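Local atomic coordinates of gdp-l-fucose synthetase (Naegleria fowleri, PDB entry 6AQZ), a protein that binds NADP and, as a GDP-L-fucose synthetase, probably carries out the epimerisation and NADPH-dependent reduction that yield GDP-L-fucose. Residues Ile125-Thr130 with Val188-Leu193; Ile141-Leu146 with Glu258-Cys263; Cys115-Gly120 with Lys181-Thr186. All blocks are in the same frame, centred on the assembly; numbering follows the deposited sequence.

How the contacts relate
Contact 1 lies in the core, its centre about 4 Å from the chain's; contact 2, also buried, stands about 13 Å away, and contact 3, only partly buried, about 21 Å. Contacts 1 and 3 share strand 184-194: its start meets the end of helix 98-118, and its middle, at Val188, pairs with strand 123-127. Strand 260-262 of contact 2 flanks the same strand, Val188 bonding to one neighbour and Ile189 to the other. Chemistry follows place. Main-chain bonds and apolar side chains join the strands beside the cofactor in contact 1; one glutamate carboxylate holds a strand amide in contact 2; a lysine over a tyrosine ring, a phenylalanine edge and a helix C-terminus meet in contact 3.

Contact 1. Residues Ile125-Thr130 with Val188-Leu193; sequences ISCLST and VIPTNL. With NAP (NADP nicotinamide-adenine-dinucleotide phosphate), chain G.
Strands 125-127 and 188-190 run parallel, their short axes 33° apart, and two main-chain bonds set the register. Val188 N gives its hydrogen to Ser126 O, and Leu128 N reaches Val188 O at 2.8 Å, almost straight at 172°. The tight part surrounds Pro190: its CG sits 3.5 Å from Cys127 SG, while its CD lies 3.3 Å from Leu128 O. With SG anti to the backbone N (chi1 -164°), Cys127 carries its sulfur alongside the proline ring and beside the cofactor ribose. Where strand 125-127 has ended, the Ser129-Thr130 peptide lies against Ile189 CG2, 3.4 Å from Ser129 C; the CG1 branch of Ile189 crosses Leu128 obliquely. Thr130, although partly exposed, is packed too, its CG2 3.7 Å from Pro190 O and against Ile189 CG2. The contact loosens at Thr191 and Asn192, where Asn192 ND2 bonds to Gln236 O.

The nicotinamide is bordered by both segments: Leu128 O is 3.1 Å from NAP C6N, and Thr191 O is 3.1 Å from NAP C4N. Leu193 N donates a hydrogen bond to the carboxamide oxygen NAP O7N (3.2 Å). Strand ends lining the nicotinamide in this way are typical of the NADP-binding Rossmann fold of the epimerase/dehydratase family.

Contact 2. Residues Ile141-Leu146 with Glu258-Cys263; sequences ITEEKL and EPIMLC
Glu143 carries the polar part of the contact. Its OE2 accepts the backbone N-H of Met261 at 2.9 Å, along a nearly straight path of 171°, through the anti lone pair, the one turned away from OE1. With CG anti to the carbonyl carbon (chi1 -65°), Glu143 CG lies 3.1 Å from Pro259 O; the bend at chi2 (90°) then turns the carboxylate to the amide of Met261. OE2 thus lies beside Met261 CB as well, and Met261 CG packs obliquely against Glu143 CG. From there the thioether chain, bent at chi2 and chi3, carries its methyl to the loop: Met261 CE comes 3.2 Å from Ile141 O and touches Ile141 CG2, the two side chains crossing at about a right angle. Leu146 CD2 adds a looser apolar touch to Pro259 CG at 4.4 Å.

The elements joined are a strand of the Rossmann-type sheet, 260-262, and the loop between strand 123-127 and helix 156-179, which here makes a short 3-10 turn. That turn presents Glu143: Lys145 N bonds to Thr142 O, and Leu146 N to Glu143 O. Met261 N is held by the carboxylate, while Ile260 and Leu262 make main-chain bonds with Ile189 of strand 184-194. This alternation fits a strand with the central sheet along one side and the loop along the other. Farther out, Lys308 of helix 307-312 bonds Pro259 O and also packs on Glu143, where its positive charge would tend to favour an ionised carboxylate. Ile141 is tied in turn by main-chain bonds to Thr303 and Ser305.

Contact 3. Residues Cys115-Gly120 with Lys181-Thr186; sequences CCYDFG and KSCLFT
A Schellman motif closes helix 98-118 where it meets the start of strand 184-194, within the alternating strands and helices of the Rossmann fold. Gly120, with positive phi (65°), is its C-prime residue: Gly120 N returns to Tyr117 O at 3.0 Å, and the amide of the following valine reaches back to Cys116 O.

Tyr117 O has a second donor, Lys181 NZ, at 3.2 Å. This ammonium approaches from above the carbonyl plane, 28° out of it, and so not along a lone pair. Two donors therefore grip one carbonyl oxygen at the helix C-terminus, where the helix dipole would be expected to welcome a positive charge. The same ammonium lies over the face of the Tyr117 ring, 4.8 Å from its centroid and 24° off the normal, a cation-pi contact. CG of Tyr117 is anti to the backbone N, which brings the phenol end alongside Lys181; Lys181 CD then passes close to it, 3.5 Å from Tyr117 OH. The lysine chain bends at chi3, about CG-CD, turning its tip back to the carbonyl. Cys183 SG meets the ring obliquely in a sulfur-aromatic contact and also touches Gly120 CA.

Outside the two segments, Tyr172 of helix 156-179 brings its own ring against Tyr117, and the hydroxyl has a weak bond to Glu179. Toward the sheet the contact becomes apolar and buried. Phe185 points its side chain at the helix, its ring edge facing the backbone of Tyr117, with Tyr117 N near the ring plane and 3.9 Å from Phe185 CZ. Beside it, Cys116 CB rests 3.7 Å from Phe185 CE2.

Contact 1. Residues Ile125-Thr130 with Val188-Leu193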
loop_
_atom_site.group_PDB
_atom_site.type_symbol
_atom_site.label_atom_id
_atom_site.label_comp_id
_atom_site.label_asym_id
_atom_site.label_seq_id
_atom_site.Cartn_x
_atom_site.Cartn_y
_atom_site.Cartn_z
ATOM N N ILE A 125 4.439 -5.378 -18.307
ATOM C CA ILE A 125 3.710 -4.122 -18.325
ATOM C C ILE A 125 2.418 -4.340 -17.576
ATOM O O ILE A 125 1.595 -5.169 -17.982
ATOM C CB ILE A 125 3.427 -3.628 -19.745
ATOM C CG1 ILE A 125 4.725 -3.485 -20.494
ATOM C CG2 ILE A 125 2.785 -2.256 -19.687
ATOM C CD1 ILE A 125 4.527 -2.888 -21.831
ATOM N N SER A 126 2.237 -3.600 -16.495
ATOM C CA SER A 126 1.044 -3.682 -15.680
ATOM C C SER A 126 0.209 -2.442 -15.943
ATOM O O SER A 126 0.650 -1.499 -16.601
ATOM C CB SER A 126 1.421 -3.806 -14.204
ATOM O OG SER A 126 2.115 -5.019 -13.986
ATOM N N CYS A 127 -0.984 -2.420 -15.380
ATOM C CA CYS A 127 -1.956 -1.403 -15.733
ATOM C C CYS A 127 -2.444 -0.689 -14.478
ATOM O O CYS A 127 -2.908 -1.338 -13.540
ATOM C CB CYS A 127 -3.107 -2.059 -16.507
ATOM S SG CYS A 127 -4.105 -0.916 -17.349
ATOM N N LEU A 128 -2.316 0.638 -14.449
ATOM C CA LEU A 128 -2.876 1.490 -13.409
ATOM C C LEU A 128 -4.146 2.154 -13.946
ATOM O O LEU A 128 -4.765 1.665 -14.893
ATOM C CB LEU A 128 -1.865 2.544 -12.936
ATOM C CG LEU A 128 -0.443 2.081 -12.640
ATOM C CD1 LEU A 128 0.417 3.216 -12.065
ATOM C CD2 LEU A 128 -0.405 0.869 -11.773
ATOM N N SER A 129 -4.535 3.280 -13.358
ATOM C CA SER A 129 -5.756 3.968 -13.754
ATOM C C SER A 129 -5.678 5.413 -13.280
ATOM O O SER A 129 -5.038 5.707 -12.259
ATOM C CB SER A 129 -6.988 3.263 -13.173
ATOM O OG SER A 129 -7.683 4.092 -12.272
ATOM N N THR A 130 -6.297 6.327 -14.047
ATOM C CA THR A 130 -6.221 7.732 -13.656
ATOM C C THR A 130 -7.053 8.058 -12.419
ATOM O O THR A 130 -6.946 9.178 -11.911
ATOM C CB THR A 130 -6.636 8.684 -14.785
ATOM O OG1 THR A 130 -8.026 8.532 -15.078
ATOM C CG2 THR A 130 -5.817 8.447 -16.029
ATOM N N VAL A 188 1.343 1.276 -17.521
ATOM C CA VAL A 188 0.619 2.287 -18.274
ATOM C C VAL A 188 -0.556 2.744 -17.440
ATOM O O VAL A 188 -1.064 2.005 -16.589
ATOM C CB VAL A 188 0.105 1.773 -19.645
ATOM C CG1 VAL A 188 1.234 1.310 -20.496
ATOM C CG2 VAL A 188 -0.952 0.667 -19.444
ATOM N N ILE A 189 -1.005 3.962 -17.699
ATOM C CA ILE A 189 -2.151 4.499 -16.973
ATOM C C ILE A 189 -3.198 4.890 -18.005
ATOM O O ILE A 189 -3.180 6.026 -18.508
ATOM C CB ILE A 189 -1.776 5.710 -16.112
ATOM C CG1 ILE A 189 -0.467 5.483 -15.357
ATOM C CG2 ILE A 189 -2.899 6.019 -15.153
ATOM C CD1 ILE A 189 -0.171 6.615 -14.450
ATOM N N PRO A 190 -4.095 3.992 -18.380
ATOM C CA PRO A 190 -5.128 4.360 -19.345
ATOM C C PRO A 190 -6.199 5.196 -18.666
ATOM O O PRO A 190 -6.420 5.120 -17.457
ATOM C CB PRO A 190 -5.665 3.011 -19.840
ATOM C CG PRO A 190 -5.367 2.057 -18.738
ATOM C CD PRO A 190 -4.138 2.562 -18.025
ATOM N N THR A 191 -6.805 6.051 -19.458
ATOM C CA THR A 191 -7.951 6.848 -19.054
ATOM C C THR A 191 -9.222 6.009 -19.256
ATOM O O THR A 191 -9.170 4.776 -19.246
ATOM C CB THR A 191 -7.975 8.143 -19.872
ATOM O OG1 THR A 191 -8.781 9.118 -19.211
ATOM C CG2 THR A 191 -8.494 7.887 -21.334
ATOM N N ASN A 192 -10.383 6.658 -19.342
ATOM C CA ASN A 192 -11.648 5.975 -19.620
ATOM C C ASN A 192 -11.617 5.201 -20.931
ATOM O O ASN A 192 -11.591 5.790 -22.016
ATOM C CB ASN A 192 -12.786 6.991 -19.647
ATOM C CG ASN A 192 -12.794 7.864 -18.413
ATOM O OD1 ASN A 192 -13.163 7.415 -17.336
ATOM N ND2 ASN A 192 -12.333 9.104 -18.555
ATOM N N LEU A 193 -11.636 3.888 -20.839
ATOM C CA LEU A 193 -11.648 3.035 -22.012
ATOM C C LEU A 193 -13.082 2.710 -22.433
ATOM O O LEU A 193 -14.002 2.691 -21.609
ATOM C CB LEU A 193 -10.883 1.733 -21.744
ATOM C CG LEU A 193 -9.406 1.834 -21.365
ATOM C CD1 LEU A 193 -8.746 0.446 -21.329
ATOM C CD2 LEU A 193 -8.654 2.811 -22.247
HETATM P PA NAP G . -12.457 -6.085 -17.382
HETATM O O1A NAP G . -13.350 -6.073 -16.179
HETATM O O2A NAP G . -12.988 -5.784 -18.759
HETATM O O5B NAP G . -11.638 -7.515 -17.500
HETATM C C5B NAP G . -10.834 -7.618 -16.377
HETATM C C4B NAP G . -10.016 -8.927 -16.543
HETATM O O4B NAP G . -9.471 -9.368 -15.273
HETATM C C3B NAP G . -10.891 -10.094 -17.158
HETATM O O3B NAP G . -10.111 -10.864 -18.032
HETATM C C2B NAP G . -11.132 -10.978 -15.926
HETATM O O2B NAP G . -11.197 -12.284 -16.195
HETATM C C1B NAP G . -9.722 -10.767 -15.227
HETATM N N9A NAP G . -9.734 -11.208 -13.837
HETATM C C8A NAP G . -10.390 -10.618 -12.775
HETATM N N7A NAP G . -10.197 -11.267 -11.604
HETATM C C5A NAP G . -9.385 -12.338 -11.941
HETATM C C6A NAP G . -8.850 -13.364 -11.168
HETATM N N6A NAP G . -9.106 -13.418 -9.798
HETATM N N1A NAP G . -8.046 -14.309 -11.715
HETATM C C2A NAP G . -7.838 -14.166 -13.058
HETATM N N3A NAP G . -8.293 -13.243 -13.933
HETATM C C4A NAP G . -9.075 -12.316 -13.329
HETATM O O3 NAP G . -11.349 -4.934 -16.901
HETATM P PN NAP G . -10.746 -4.084 -18.104
HETATM O O1N NAP G . -10.137 -4.903 -19.177
HETATM O O2N NAP G . -11.517 -2.813 -18.382
HETATM O O5D NAP G . -9.320 -3.363 -17.389
HETATM C C5D NAP G . -8.274 -4.243 -17.274
HETATM C C4D NAP G . -7.146 -3.394 -16.734
HETATM O O4D NAP G . -7.297 -2.070 -17.274
HETATM C C3D NAP G . -7.345 -3.259 -15.149
HETATM O O3D NAP G . -6.113 -3.357 -14.520
HETATM C C2D NAP G . -7.966 -1.854 -14.995
HETATM O O2D NAP G . -7.575 -1.184 -13.861
HETATM C C1D NAP G . -7.324 -1.124 -16.211
HETATM N N1N NAP G . -8.110 0.095 -16.557
HETATM C C2N NAP G . -9.357 0.027 -17.184
HETATM C C3N NAP G . -10.066 1.179 -17.453
HETATM C C7N NAP G . -11.408 1.086 -18.114
HETATM O O7N NAP G . -12.135 2.076 -18.300
HETATM N N7N NAP G . -11.875 -0.164 -18.534
HETATM C C4N NAP G . -9.562 2.525 -17.096
HETATM C C5N NAP G . -8.231 2.498 -16.416
HETATM C C6N NAP G . -7.579 1.357 -16.185
HETATM P P2B NAP G . -12.875 -12.973 -16.582
HETATM O O1X NAP G . -13.120 -12.296 -17.895
HETATM O O2X NAP G . -12.534 -14.464 -16.625
HETATM O O3X NAP G . -13.641 -12.472 -15.393
#

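Contact 2. Residues Ile141-Leu146 with Glu258-Cys263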
loop_
_atom_site.group_PDB
_atom_site.type_symbol
_atom_site.label_atom_id
_atom_site.label_comp_id
_atom_site.label_asym_id
_atom_site.label_seq_id
_atom_site.Cartn_x
_atom_site.Cartn_y
_atom_site.Cartn_z
ATOM N N ILE A 141 -3.232 16.255 -14.571
ATOM C CA ILE A 141 -2.548 15.181 -13.871
ATOM C C ILE A 141 -1.375 14.675 -14.702
ATOM O O ILE A 141 -1.528 14.364 -15.888
ATOM C CB ILE A 141 -3.541 14.044 -13.603
ATOM C CG1 ILE A 141 -4.698 14.546 -12.759
ATOM C CG2 ILE A 141 -2.845 12.880 -12.935
ATOM C CD1 ILE A 141 -5.815 13.522 -12.689
ATOM N N THR A 142 -0.194 14.598 -14.087
ATOM C CA THR A 142 0.990 14.025 -14.719
ATOM C C THR A 142 1.454 12.822 -13.909
ATOM O O THR A 142 1.312 12.789 -12.683
ATOM C CB THR A 142 2.172 15.019 -14.819
ATOM O OG1 THR A 142 2.349 15.689 -13.563
ATOM C CG2 THR A 142 1.962 16.042 -15.940
ATOM N N GLU A 143 2.132 11.902 -14.593
ATOM C CA GLU A 143 2.524 10.632 -13.993
ATOM C C GLU A 143 3.296 10.795 -12.679
ATOM O O GLU A 143 3.128 9.985 -11.761
ATOM C CB GLU A 143 3.360 9.844 -15.009
ATOM C CG GLU A 143 2.584 9.414 -16.274
ATOM C CD GLU A 143 2.655 10.443 -17.379
ATOM O OE1 GLU A 143 2.828 11.640 -17.066
ATOM O OE2 GLU A 143 2.540 10.059 -18.556
ATOM N N GLU A 144 4.114 11.849 -12.555
ATOM C CA GLU A 144 4.979 12.019 -11.391
ATOM C C GLU A 144 4.197 12.323 -10.120
ATOM O O GLU A 144 4.740 12.172 -9.026
ATOM C CB GLU A 144 5.980 13.158 -11.637
ATOM N N LYS A 145 2.929 12.693 -10.231
ATOM C CA LYS A 145 2.112 13.028 -9.075
ATOM C C LYS A 145 1.404 11.830 -8.443
ATOM O O LYS A 145 0.705 12.003 -7.439
ATOM C CB LYS A 145 1.089 14.073 -9.494
ATOM C CG LYS A 145 1.734 15.379 -9.875
ATOM C CD LYS A 145 0.766 16.236 -10.653
ATOM C CE LYS A 145 1.009 17.708 -10.424
ATOM N NZ LYS A 145 0.044 18.474 -11.238
ATOM N N LEU A 146 1.657 10.622 -8.943
ATOM C CA LEU A 146 0.946 9.422 -8.504
ATOM C C LEU A 146 0.905 9.241 -6.977
ATOM O O LEU A 146 -0.146 8.885 -6.429
ATOM C CB LEU A 146 1.585 8.206 -9.176
ATOM C CG LEU A 146 1.026 6.848 -8.780
ATOM C CD1 LEU A 146 -0.474 6.744 -9.118
ATOM C CD2 LEU A 146 1.794 5.768 -9.504
ATOM N N GLU A 258 8.910 4.474 -15.015
ATOM C CA GLU A 258 7.832 5.407 -14.690
ATOM C C GLU A 258 6.585 5.050 -15.493
ATOM O O GLU A 258 6.690 4.756 -16.690
ATOM C CB GLU A 258 8.228 6.844 -15.032
ATOM C CG GLU A 258 9.527 7.288 -14.415
ATOM C CD GLU A 258 9.473 7.303 -12.899
ATOM O OE1 GLU A 258 8.385 7.595 -12.333
ATOM O OE2 GLU A 258 10.520 6.997 -12.280
ATOM N N PRO A 259 5.396 5.088 -14.885
ATOM C CA PRO A 259 4.177 4.822 -15.669
ATOM C C PRO A 259 4.028 5.868 -16.753
ATOM O O PRO A 259 4.488 6.996 -16.613
ATOM C CB PRO A 259 3.049 4.918 -14.637
ATOM C CG PRO A 259 3.629 5.682 -13.473
ATOM C CD PRO A 259 5.108 5.403 -13.471
ATOM N N ILE A 260 3.422 5.473 -17.867
ATOM C CA ILE A 260 3.133 6.394 -18.963
ATOM C C ILE A 260 1.627 6.420 -19.151
ATOM O O ILE A 260 0.992 5.368 -19.256
ATOM C CB ILE A 260 3.860 6.002 -20.264
ATOM C CG1 ILE A 260 3.510 6.975 -21.382
ATOM C CG2 ILE A 260 3.539 4.575 -20.709
ATOM C CD1 ILE A 260 4.319 6.726 -22.674
ATOM N N MET A 261 1.054 7.617 -19.168
ATOM C CA MET A 261 -0.379 7.713 -19.362
ATOM C C MET A 261 -0.812 7.440 -20.793
ATOM O O MET A 261 -0.159 7.844 -21.756
ATOM C CB MET A 261 -0.879 9.054 -18.900
ATOM C CG MET A 261 -0.927 8.893 -17.439
ATOM S SD MET A 261 -2.245 9.795 -16.752
ATOM C CE MET A 261 -1.247 11.248 -16.375
ATOM N N LEU A 262 -1.924 6.726 -20.911
ATOM C CA LEU A 262 -2.572 6.474 -22.195
ATOM C C LEU A 262 -3.894 7.227 -22.171
ATOM O O LEU A 262 -4.857 6.781 -21.540
ATOM C CB LEU A 262 -2.784 4.983 -22.399
ATOM C CG LEU A 262 -1.604 4.019 -22.200
ATOM C CD1 LEU A 262 -1.994 2.587 -22.633
ATOM C CD2 LEU A 262 -0.362 4.495 -22.922
ATOM N N CYS A 263 -3.946 8.366 -22.852
ATOM C CA CYS A 263 -5.173 9.147 -22.906
ATOM C C CYS A 263 -5.129 10.030 -24.142
ATOM O O CYS A 263 -4.194 9.980 -24.944
ATOM C CB CYS A 263 -5.380 9.988 -21.650
ATOM S SG CYS A 263 -4.190 11.304 -21.466
#

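Contact 3. Residues Cys115-Gly120 with Lys181-Thr186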
loop_
_atom_site.group_PDB
_atom_site.type_symbol
_atom_site.label_atom_id
_atom_site.label_comp_id
_atom_site.label_asym_id
_atom_site.label_seq_id
_atom_site.Cartn_x
_atom_site.Cartn_y
_atom_site.Cartn_z
ATOM N N CYS A 115 5.896 -13.932 -9.926
ATOM C CA CYS A 115 6.096 -14.922 -10.975
ATOM C C CYS A 115 6.887 -14.339 -12.137
ATOM O O CYS A 115 7.690 -15.038 -12.765
ATOM C CB CYS A 115 4.753 -15.450 -11.479
ATOM S SG CYS A 115 4.019 -16.633 -10.394
ATOM N N CYS A 116 6.646 -13.072 -12.468
ATOM C CA CYS A 116 7.368 -12.475 -13.581
ATOM C C CYS A 116 8.857 -12.479 -13.316
ATOM O O CYS A 116 9.659 -12.770 -14.211
ATOM C CB CYS A 116 6.875 -11.056 -13.840
ATOM S SG CYS A 116 5.295 -11.031 -14.606
ATOM N N TYR A 117 9.242 -12.161 -12.086
ATOM C CA TYR A 117 10.651 -12.121 -11.740
ATOM C C TYR A 117 11.242 -13.525 -11.674
ATOM O O TYR A 117 12.279 -13.803 -12.291
ATOM C CB TYR A 117 10.832 -11.398 -10.411
ATOM C CG TYR A 117 12.268 -11.110 -10.165
ATOM C CD1 TYR A 117 12.893 -10.063 -10.818
ATOM C CD2 TYR A 117 13.029 -11.928 -9.335
ATOM C CE1 TYR A 117 14.251 -9.804 -10.621
ATOM C CE2 TYR A 117 14.380 -11.677 -9.124
ATOM C CZ TYR A 117 14.983 -10.616 -9.777
ATOM O OH TYR A 117 16.318 -10.364 -9.585
ATOM N N ASP A 118 10.580 -14.435 -10.951
ATOM C CA ASP A 118 11.153 -15.763 -10.744
ATOM C C ASP A 118 11.330 -16.521 -12.053
ATOM O O ASP A 118 12.262 -17.319 -12.183
ATOM C CB ASP A 118 10.294 -16.583 -9.780
ATOM C CG ASP A 118 10.352 -16.070 -8.348
ATOM O OD1 ASP A 118 11.161 -15.166 -8.046
ATOM O OD2 ASP A 118 9.588 -16.595 -7.513
ATOM N N PHE A 119 10.435 -16.324 -13.010
ATOM C CA PHE A 119 10.513 -17.020 -14.285
ATOM C C PHE A 119 11.235 -16.220 -15.352
ATOM O O PHE A 119 11.231 -16.621 -16.521
ATOM C CB PHE A 119 9.108 -17.374 -14.767
ATOM C CG PHE A 119 8.496 -18.538 -14.039
ATOM C CD1 PHE A 119 7.871 -18.362 -12.824
ATOM C CD2 PHE A 119 8.543 -19.812 -14.583
ATOM C CE1 PHE A 119 7.307 -19.429 -12.167
ATOM C CE2 PHE A 119 7.982 -20.882 -13.925
ATOM C CZ PHE A 119 7.360 -20.687 -12.716
ATOM N N GLY A 120 11.886 -15.127 -14.973
ATOM C CA GLY A 120 12.738 -14.374 -15.877
ATOM C C GLY A 120 12.069 -13.703 -17.059
ATOM O O GLY A 120 12.652 -13.655 -18.148
ATOM N N LYS A 181 19.883 -9.714 -13.267
ATOM C CA LYS A 181 18.850 -10.236 -14.150
ATOM C C LYS A 181 18.380 -9.143 -15.095
ATOM O O LYS A 181 18.435 -7.951 -14.774
ATOM C CB LYS A 181 17.657 -10.779 -13.362
ATOM C CG LYS A 181 17.866 -12.176 -12.808
ATOM C CD LYS A 181 16.608 -12.733 -12.130
ATOM C CE LYS A 181 15.960 -13.850 -12.951
ATOM N NZ LYS A 181 15.241 -14.860 -12.096
ATOM N N SER A 182 17.923 -9.561 -16.278
ATOM C CA SER A 182 17.414 -8.640 -17.300
ATOM C C SER A 182 15.888 -8.688 -17.248
ATOM O O SER A 182 15.223 -9.379 -18.027
ATOM C CB SER A 182 17.952 -9.002 -18.680
ATOM O OG SER A 182 19.338 -8.711 -18.766
ATOM N N CYS A 183 15.340 -7.977 -16.264
ATOM C CA CYS A 183 13.900 -7.908 -16.045
ATOM C C CYS A 183 13.508 -6.452 -15.905
ATOM O O CYS A 183 14.020 -5.755 -15.024
ATOM C CB CYS A 183 13.484 -8.669 -14.789
ATOM S SG CYS A 183 13.653 -10.422 -14.942
ATOM N N LEU A 184 12.598 -5.999 -16.758
ATOM C CA LEU A 184 12.073 -4.648 -16.672
ATOM C C LEU A 184 10.594 -4.719 -16.311
ATOM O O LEU A 184 9.835 -5.518 -16.880
ATOM C CB LEU A 184 12.288 -3.881 -17.979
ATOM C CG LEU A 184 11.787 -2.426 -17.950
ATOM C CD1 LEU A 184 12.386 -1.640 -16.769
ATOM C CD2 LEU A 184 12.049 -1.711 -19.272
ATOM N N PHE A 185 10.202 -3.890 -15.356
ATOM C CA PHE A 185 8.821 -3.734 -14.911
ATOM C C PHE A 185 8.424 -2.293 -15.154
ATOM O O PHE A 185 9.114 -1.374 -14.701
ATOM C CB PHE A 185 8.669 -4.087 -13.419
ATOM C CG PHE A 185 8.840 -5.550 -13.121
ATOM C CD1 PHE A 185 10.096 -6.104 -13.020
ATOM C CD2 PHE A 185 7.737 -6.365 -12.925
ATOM C CE1 PHE A 185 10.253 -7.440 -12.766
ATOM C CE2 PHE A 185 7.885 -7.714 -12.657
ATOM C CZ PHE A 185 9.126 -8.256 -12.573
ATOM N N THR A 186 7.335 -2.082 -15.876
ATOM C CA THR A 186 6.800 -0.736 -16.018
ATOM C C THR A 186 5.273 -0.841 -16.081
ATOM O O THR A 186 4.694 -1.900 -15.826
ATOM C CB THR A 186 7.420 -0.028 -17.222
ATOM O OG1 THR A 186 6.960 1.324 -17.250
ATOM C CG2 THR A 186 7.055 -0.731 -18.523
#